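Local structure of 1,3,6,8-tetrahydroxynaphthalene synthase (Streptomyces coelicolor, 1U0M) at residues A298-G310 / V317-G329. The protein condenses five malonyl-CoA units into a pentaketide and cyclises it to 1,3,6,8-tetrahydroxynaphthalene, a precursor of melanin and naphthoquinone-bearing metabolites. Residues are numbered along the deposited sequence; the frame is centred on the assembly and turned at random.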
ATOM      1  N   ALA A 298      -1.125 -19.541 -25.720  1.00 74.70           N
ATOM      2  CA  ALA A 298      -1.638 -19.700 -24.366  1.00 73.84           C
ATOM      3  C   ALA A 298      -2.040 -18.369 -23.753  1.00 73.43           C
ATOM      4  O   ALA A 298      -3.095 -18.257 -23.124  1.00 73.17           O
ATOM      5  CB  ALA A 298      -0.596 -20.385 -23.490  1.00 73.36           C
ATOM      6  N   PHE A 299      -1.191 -17.364 -23.938  1.00 72.67           N
ATOM      7  CA  PHE A 299      -1.451 -16.033 -23.401  1.00 71.60           C
ATOM      8  C   PHE A 299      -2.176 -15.207 -24.445  1.00 70.62           C
ATOM      9  O   PHE A 299      -1.774 -14.086 -24.754  1.00 70.69           O
ATOM     10  CB  PHE A 299      -0.140 -15.348 -23.024  1.00 71.07           C
ATOM     11  CG  PHE A 299       0.885 -16.281 -22.472  1.00 70.16           C
ATOM     12  CD1 PHE A 299       1.765 -16.944 -23.319  1.00 71.14           C
ATOM     13  CD2 PHE A 299       0.941 -16.542 -21.111  1.00 70.49           C
ATOM     14  CE1 PHE A 299       2.686 -17.857 -22.819  1.00 71.37           C
ATOM     15  CE2 PHE A 299       1.857 -17.452 -20.598  1.00 70.61           C
ATOM     16  CZ  PHE A 299       2.731 -18.112 -21.455  1.00 71.25           C
ATOM     17  N   ARG A 300      -3.242 -15.780 -24.994  1.00 69.31           N
ATOM     18  CA  ARG A 300      -4.043 -15.116 -26.009  1.00 67.79           C
ATOM     19  C   ARG A 300      -4.834 -13.962 -25.407  1.00 65.96           C
ATOM     20  O   ARG A 300      -5.013 -12.921 -26.042  1.00 65.05           O
ATOM     21  CB  ARG A 300      -5.006 -16.122 -26.651  1.00 69.00           C
ATOM     22  CG  ARG A 300      -6.017 -15.492 -27.601  1.00 71.61           C
ATOM     23  CD  ARG A 300      -6.870 -16.527 -28.341  1.00 73.71           C
ATOM     24  NE  ARG A 300      -7.797 -17.259 -27.476  1.00 74.17           N
ATOM     25  CZ  ARG A 300      -7.463 -18.291 -26.706  1.00 73.78           C
ATOM     26  NH1 ARG A 300      -6.211 -18.729 -26.683  1.00 73.37           N
ATOM     27  NH2 ARG A 300      -8.386 -18.889 -25.963  1.00 73.09           N
ATOM     28  N   PHE A 301      -5.302 -14.160 -24.178  1.00 64.20           N
ATOM     29  CA  PHE A 301      -6.099 -13.159 -23.472  1.00 62.93           C
ATOM     30  C   PHE A 301      -5.263 -11.981 -22.991  1.00 60.91           C
ATOM     31  O   PHE A 301      -5.687 -10.831 -23.079  1.00 59.80           O
ATOM     32  CB  PHE A 301      -6.817 -13.824 -22.297  1.00 63.80           C
ATOM     33  CG  PHE A 301      -7.774 -14.900 -22.717  1.00 64.93           C
ATOM     34  CD1 PHE A 301      -9.047 -14.575 -23.179  1.00 64.75           C
ATOM     35  CD2 PHE A 301      -7.386 -16.236 -22.707  1.00 65.43           C
ATOM     36  CE1 PHE A 301      -9.917 -15.562 -23.628  1.00 64.04           C
ATOM     37  CE2 PHE A 301      -8.250 -17.230 -23.154  1.00 64.57           C
ATOM     38  CZ  PHE A 301      -9.518 -16.890 -23.615  1.00 64.61           C
ATOM     39  N   SER A 302      -4.072 -12.273 -22.486  1.00 59.43           N
ATOM     40  CA  SER A 302      -3.181 -11.227 -22.013  1.00 59.07           C
ATOM     41  C   SER A 302      -2.808 -10.361 -23.207  1.00 57.91           C
ATOM     42  O   SER A 302      -2.985  -9.140 -23.190  1.00 56.67           O
ATOM     43  CB  SER A 302      -1.914 -11.843 -21.418  1.00 61.00           C
ATOM     44  OG  SER A 302      -2.231 -12.891 -20.517  1.00 64.46           O
ATOM     45  N   ARG A 303      -2.301 -11.011 -24.249  1.00 55.50           N
ATOM     46  CA  ARG A 303      -1.891 -10.314 -25.455  1.00 54.81           C
ATOM     47  C   ARG A 303      -3.038  -9.507 -26.058  1.00 52.24           C
ATOM     48  O   ARG A 303      -2.809  -8.497 -26.722  1.00 54.06           O
ATOM     49  CB  ARG A 303      -1.339 -11.312 -26.479  1.00 57.46           C
ATOM     50  CG  ARG A 303      -0.528 -10.654 -27.588  1.00 62.57           C
ATOM     51  CD  ARG A 303       0.268 -11.654 -28.431  1.00 67.52           C
ATOM     52  NE  ARG A 303       1.288 -12.367 -27.661  1.00 71.32           N
ATOM     53  CZ  ARG A 303       1.060 -13.466 -26.948  1.00 73.67           C
ATOM     54  NH1 ARG A 303      -0.158 -13.992 -26.907  1.00 74.54           N
ATOM     55  NH2 ARG A 303       2.050 -14.037 -26.268  1.00 75.01           N
ATOM     56  N   ALA A 304      -4.268  -9.944 -25.820  1.00 49.26           N
ATOM     57  CA  ALA A 304      -5.440  -9.244 -26.339  1.00 46.07           C
ATOM     58  C   ALA A 304      -5.643  -7.907 -25.621  1.00 45.80           C
ATOM     59  O   ALA A 304      -6.030  -6.908 -26.237  1.00 44.19           O
ATOM     60  CB  ALA A 304      -6.678 -10.113 -26.173  1.00 47.21           C
ATOM     61  N   THR A 305      -5.390  -7.888 -24.315  1.00 44.87           N
ATOM     62  CA  THR A 305      -5.543  -6.661 -23.532  1.00 42.52           C
ATOM     63  C   THR A 305      -4.503  -5.647 -23.987  1.00 42.66           C
ATOM     64  O   THR A 305      -4.800  -4.466 -24.174  1.00 44.26           O
ATOM     65  CB  THR A 305      -5.326  -6.919 -22.022  1.00 41.69           C
ATOM     66  OG1 THR A 305      -6.276  -7.884 -21.563  1.00 43.21           O
ATOM     67  CG2 THR A 305      -5.486  -5.629 -21.217  1.00 39.80           C
ATOM     68  N   LEU A 306      -3.279  -6.118 -24.178  1.00 42.38           N
ATOM     69  CA  LEU A 306      -2.191  -5.240 -24.580  1.00 42.19           C
ATOM     70  C   LEU A 306      -2.387  -4.689 -25.995  1.00 41.68           C
ATOM     71  O   LEU A 306      -2.061  -3.532 -26.270  1.00 41.35           O
ATOM     72  CB  LEU A 306      -0.858  -5.994 -24.462  1.00 42.55           C
ATOM     73  CG  LEU A 306      -0.618  -6.757 -23.146  1.00 42.99           C
ATOM     74  CD1 LEU A 306       0.736  -7.459 -23.202  1.00 44.05           C
ATOM     75  CD2 LEU A 306      -0.668  -5.810 -21.961  1.00 42.92           C
ATOM     76  N   THR A 307      -2.939  -5.517 -26.879  1.00 40.02           N
ATOM     77  CA  THR A 307      -3.172  -5.130 -28.265  1.00 38.29           C
ATOM     78  C   THR A 307      -4.236  -4.048 -28.394  1.00 37.70           C
ATOM     79  O   THR A 307      -4.116  -3.142 -29.230  1.00 37.10           O
ATOM     80  CB  THR A 307      -3.597  -6.358 -29.123  1.00 39.27           C
ATOM     81  OG1 THR A 307      -2.551  -7.337 -29.107  1.00 42.73           O
ATOM     82  CG2 THR A 307      -3.844  -5.951 -30.557  1.00 36.87           C
ATOM     83  N   GLU A 308      -5.263  -4.140 -27.554  1.00 36.37           N
ATOM     84  CA  GLU A 308      -6.375  -3.194 -27.574  1.00 39.35           C
ATOM     85  C   GLU A 308      -6.324  -2.074 -26.521  1.00 39.45           C
ATOM     86  O   GLU A 308      -6.848  -0.981 -26.742  1.00 42.67           O
ATOM     87  CB  GLU A 308      -7.702  -3.961 -27.435  1.00 39.10           C
ATOM     88  CG  GLU A 308      -8.915  -3.059 -27.311  1.00 42.88           C
ATOM     89  CD  GLU A 308     -10.235  -3.809 -27.169  1.00 43.52           C
ATOM     90  OE1 GLU A 308     -10.310  -4.782 -26.383  1.00 42.13           O
ATOM     91  OE2 GLU A 308     -11.208  -3.399 -27.836  1.00 43.65           O
ATOM     92  N   TYR A 309      -5.694  -2.332 -25.384  1.00 37.84           N
ATOM     93  CA  TYR A 309      -5.642  -1.337 -24.322  1.00 38.05           C
ATOM     94  C   TYR A 309      -4.225  -0.872 -24.022  1.00 38.24           C
ATOM     95  O   TYR A 309      -4.011   0.228 -23.515  1.00 39.68           O
ATOM     96  CB  TYR A 309      -6.270  -1.919 -23.044  1.00 39.42           C
ATOM     97  CG  TYR A 309      -7.751  -2.238 -23.153  1.00 39.05           C
ATOM     98  CD1 TYR A 309      -8.365  -3.114 -22.255  1.00 41.03           C
ATOM     99  CD2 TYR A 309      -8.544  -1.647 -24.138  1.00 41.10           C
ATOM    100  CE1 TYR A 309      -9.734  -3.392 -22.333  1.00 40.38           C
ATOM    101  CE2 TYR A 309      -9.908  -1.914 -24.228  1.00 38.79           C
ATOM    102  CZ  TYR A 309     -10.497  -2.785 -23.324  1.00 41.25           C
ATOM    103  OH  TYR A 309     -11.847  -3.039 -23.409  1.00 41.19           O
ATOM    104  N   GLY A 310      -3.255  -1.715 -24.345  1.00 37.61           N
ATOM    105  CA  GLY A 310      -1.877  -1.382 -24.064  1.00 34.72           C
ATOM    106  C   GLY A 310      -1.603  -1.924 -22.684  1.00 33.92           C
ATOM    107  O   GLY A 310      -2.378  -2.726 -22.164  1.00 32.74           O
ATOM    108  N   VAL A 317      -4.171  -8.333 -15.699  1.00 42.38           N
ATOM    109  CA  VAL A 317      -4.656  -9.666 -15.331  1.00 45.00           C
ATOM    110  C   VAL A 317      -6.168  -9.712 -15.337  1.00 45.82           C
ATOM    111  O   VAL A 317      -6.768 -10.593 -15.946  1.00 48.48           O
ATOM    112  CB  VAL A 317      -4.197 -10.124 -13.919  1.00 42.11           C
ATOM    113  CG1 VAL A 317      -2.793 -10.644 -13.968  1.00 40.65           C
ATOM    114  CG2 VAL A 317      -4.316  -8.989 -12.939  1.00 41.61           C
ATOM    115  N   LEU A 318      -6.772  -8.745 -14.656  1.00 46.80           N
ATOM    116  CA  LEU A 318      -8.216  -8.658 -14.540  1.00 46.87           C
ATOM    117  C   LEU A 318      -8.935  -8.573 -15.877  1.00 48.58           C
ATOM    118  O   LEU A 318      -9.980  -9.201 -16.066  1.00 49.02           O
ATOM    119  CB  LEU A 318      -8.590  -7.459 -13.665  1.00 45.51           C
ATOM    120  CG  LEU A 318      -8.596  -7.700 -12.149  1.00 46.27           C
ATOM    121  CD1 LEU A 318      -7.328  -8.417 -11.723  1.00 45.81           C
ATOM    122  CD2 LEU A 318      -8.745  -6.373 -11.415  1.00 42.62           C
ATOM    123  N   ASP A 319      -8.384  -7.799 -16.806  1.00 49.17           N
ATOM    124  CA  ASP A 319      -9.004  -7.653 -18.114  1.00 49.04           C
ATOM    125  C   ASP A 319      -8.812  -8.912 -18.956  1.00 50.77           C
ATOM    126  O   ASP A 319      -9.650  -9.233 -19.795  1.00 50.49           O
ATOM    127  CB  ASP A 319      -8.430  -6.441 -18.837  1.00 46.94           C
ATOM    128  CG  ASP A 319      -9.039  -6.243 -20.203  1.00 47.65           C
ATOM    129  OD1 ASP A 319      -8.539  -6.843 -21.177  1.00 42.33           O
ATOM    130  OD2 ASP A 319     -10.031  -5.488 -20.296  1.00 49.08           O
ATOM    131  N   ALA A 320      -7.705  -9.616 -18.739  1.00 53.21           N
ATOM    132  CA  ALA A 320      -7.440 -10.845 -19.478  1.00 56.34           C
ATOM    133  C   ALA A 320      -8.533 -11.818 -19.069  1.00 57.95           C
ATOM    134  O   ALA A 320      -9.155 -12.455 -19.916  1.00 58.73           O
ATOM    135  CB  ALA A 320      -6.073 -11.405 -19.120  1.00 54.63           C
ATOM    136  N   LEU A 321      -8.767 -11.920 -17.764  1.00 59.53           N
ATOM    137  CA  LEU A 321      -9.813 -12.791 -17.251  1.00 60.03           C
ATOM    138  C   LEU A 321     -11.126 -12.369 -17.870  1.00 60.26           C
ATOM    139  O   LEU A 321     -11.854 -13.192 -18.418  1.00 63.32           O
ATOM    140  CB  LEU A 321      -9.937 -12.677 -15.736  1.00 60.07           C
ATOM    141  CG  LEU A 321      -9.195 -13.698 -14.880  1.00 60.68           C
ATOM    142  CD1 LEU A 321      -9.543 -13.456 -13.419  1.00 59.90           C
ATOM    143  CD2 LEU A 321      -9.589 -15.111 -15.290  1.00 59.24           C
ATOM    144  N   ARG A 322     -11.428 -11.081 -17.783  1.00 59.41           N
ATOM    145  CA  ARG A 322     -12.665 -10.566 -18.340  1.00 59.80           C
ATOM    146  C   ARG A 322     -12.853 -11.057 -19.777  1.00 61.34           C
ATOM    147  O   ARG A 322     -13.977 -11.306 -20.213  1.00 61.82           O
ATOM    148  CB  ARG A 322     -12.671  -9.032 -18.287  1.00 59.19           C
ATOM    149  CG  ARG A 322     -13.998  -8.385 -18.671  1.00 59.38           C
ATOM    150  CD  ARG A 322     -14.068  -8.117 -20.163  1.00 61.69           C
ATOM    151  NE  ARG A 322     -13.268  -6.955 -20.543  1.00 63.54           N
ATOM    152  CZ  ARG A 322     -12.687  -6.796 -21.729  1.00 63.83           C
ATOM    153  NH1 ARG A 322     -12.803  -7.727 -22.664  1.00 65.08           N
ATOM    154  NH2 ARG A 322     -11.987  -5.703 -21.983  1.00 64.99           N
ATOM    155  N   ARG A 323     -11.755 -11.207 -20.511  1.00 61.79           N
ATOM    156  CA  ARG A 323     -11.835 -11.671 -21.892  1.00 63.08           C
ATOM    157  C   ARG A 323     -11.985 -13.186 -21.961  1.00 65.41           C
ATOM    158  O   ARG A 323     -12.468 -13.729 -22.959  1.00 66.18           O
ATOM    159  CB  ARG A 323     -10.594 -11.237 -22.672  1.00 60.55           C
ATOM    160  CG  ARG A 323     -10.530  -9.748 -22.951  1.00 55.90           C
ATOM    161  CD  ARG A 323      -9.151  -9.344 -23.429  1.00 52.50           C
ATOM    162  NE  ARG A 323      -8.987  -7.895 -23.413  1.00 49.93           N
ATOM    163  CZ  ARG A 323      -9.334  -7.091 -24.410  1.00 50.64           C
ATOM    164  NH1 ARG A 323      -9.861  -7.593 -25.517  1.00 48.10           N
ATOM    165  NH2 ARG A 323      -9.162  -5.780 -24.295  1.00 50.30           N
ATOM    166  N   LEU A 324     -11.566 -13.861 -20.899  1.00 67.31           N
ATOM    167  CA  LEU A 324     -11.659 -15.310 -20.836  1.00 69.52           C
ATOM    168  C   LEU A 324     -13.093 -15.697 -20.508  1.00 70.71           C
ATOM    169  O   LEU A 324     -13.523 -16.821 -20.767  1.00 71.05           O
ATOM    170  CB  LEU A 324     -10.699 -15.848 -19.776  1.00 69.71           C
ATOM    171  CG  LEU A 324     -10.593 -17.364 -19.612  1.00 69.35           C
ATOM    172  CD1 LEU A 324      -9.256 -17.702 -18.989  1.00 69.16           C
ATOM    173  CD2 LEU A 324     -11.742 -17.878 -18.762  1.00 69.05           C
ATOM    174  N   PHE A 325     -13.829 -14.748 -19.940  1.00 72.12           N
ATOM    175  CA  PHE A 325     -15.226 -14.960 -19.595  1.00 73.54           C
ATOM    176  C   PHE A 325     -16.093 -14.771 -20.830  1.00 75.00           C
ATOM    177  O   PHE A 325     -16.979 -15.580 -21.098  1.00 76.47           O
ATOM    178  CB  PHE A 325     -15.678 -13.970 -18.517  1.00 72.87           C
ATOM    179  CG  PHE A 325     -15.366 -14.404 -17.116  1.00 71.76           C
ATOM    180  CD1 PHE A 325     -14.060 -14.681 -16.732  1.00 71.67           C
ATOM    181  CD2 PHE A 325     -16.381 -14.527 -16.174  1.00 71.57           C
ATOM    182  CE1 PHE A 325     -13.769 -15.072 -15.431  1.00 71.73           C
ATOM    183  CE2 PHE A 325     -16.101 -14.918 -14.869  1.00 71.43           C
ATOM    184  CZ  PHE A 325     -14.793 -15.190 -14.496  1.00 72.20           C
ATOM    185  N   ASP A 326     -15.841 -13.698 -21.577  1.00 76.39           N
ATOM    186  CA  ASP A 326     -16.620 -13.408 -22.778  1.00 77.80           C
ATOM    187  C   ASP A 326     -16.552 -14.536 -23.796  1.00 77.99           C
ATOM    188  O   ASP A 326     -17.545 -14.849 -24.450  1.00 78.37           O
ATOM    189  CB  ASP A 326     -16.160 -12.101 -23.417  1.00 78.77           C
ATOM    190  CG  ASP A 326     -16.249 -10.930 -22.462  1.00 80.28           C
ATOM    191  OD1 ASP A 326     -17.286 -10.792 -21.774  1.00 80.23           O
ATOM    192  OD2 ASP A 326     -15.280 -10.144 -22.407  1.00 81.31           O
ATOM    193  N   GLU A 327     -15.373 -15.124 -23.951  1.00 78.71           N
ATOM    194  CA  GLU A 327     -15.225 -16.248 -24.861  1.00 79.52           C
ATOM    195  C   GLU A 327     -15.729 -17.419 -24.053  1.00 80.79           C
ATOM    196  O   GLU A 327     -16.132 -18.447 -24.587  1.00 79.65           O
ATOM    197  CB  GLU A 327     -13.766 -16.480 -25.220  1.00 78.23           C
ATOM    198  CG  GLU A 327     -13.532 -17.786 -25.952  1.00 77.63           C
ATOM    199  CD  GLU A 327     -12.071 -18.035 -26.227  1.00 77.65           C
ATOM    200  OE1 GLU A 327     -11.452 -17.200 -26.922  1.00 77.85           O
ATOM    201  OE2 GLU A 327     -11.542 -19.061 -25.751  1.00 77.42           O
ATOM    202  N   GLY A 328     -15.696 -17.230 -22.740  1.00 83.15           N
ATOM    203  CA  GLY A 328     -16.149 -18.242 -21.802  1.00 85.55           C
ATOM    204  C   GLY A 328     -16.545 -19.589 -22.368  1.00 87.05           C
ATOM    205  O   GLY A 328     -17.696 -19.786 -22.777  1.00 87.98           O
ATOM    206  N   GLY A 329     -15.587 -20.507 -22.426  1.00 88.37           N
ATOM    207  CA  GLY A 329     -15.891 -21.830 -22.915  1.00 89.83           C
ATOM    208  C   GLY A 329     -16.569 -22.517 -21.743  1.00 91.02           C
ATOM    209  O   GLY A 329     -17.744 -22.866 -21.836  1.00 91.13           O
TER
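The side chain of Arg323 packs as a knob among Phe301, Ala304, Thr305 and Glu308, joining helices 300-308 and 317-326 in the C-terminal half of a thiolase fold; the axes of these segments run at 113° to each other, N to C. With CG beside the backbone N (chi1 -71°) and the chain extended to NE, its guanidinium reaches Glu308 in the last turn of helix 300-308, Ala304 O over the centre of one face. Charge pairing forms one part of the contact. Arg323 NH1 and NH2 both bond to Glu308 OE1, Arg323 NH2 at 2.6 Å, while NE bonds Asp319 OD1 within its own helix. Asp319 OD1 also accepts a hydrogen bond from Thr305 OG1 on its anti lone pair, at 2.5 Å, and Asp319 OD2 pairs with Arg322. Cation-pi contact adds to this: Arg323 NH2 stands off-centre over one face of the Tyr309 ring. A leucine in place of Arg323 would probably leave Glu308 without its countercharge and remove the cation over Tyr309. Apolar packing follows, Leu324 CB sitting 4.0 Å from the Phe301 ring centroid; Ile276 touches both residues. In a second salt bridge, nearly coplanar, Arg300 NH2 hydrogen-bonds the syn lone pair of Glu327 OE2 at 3.2 Å.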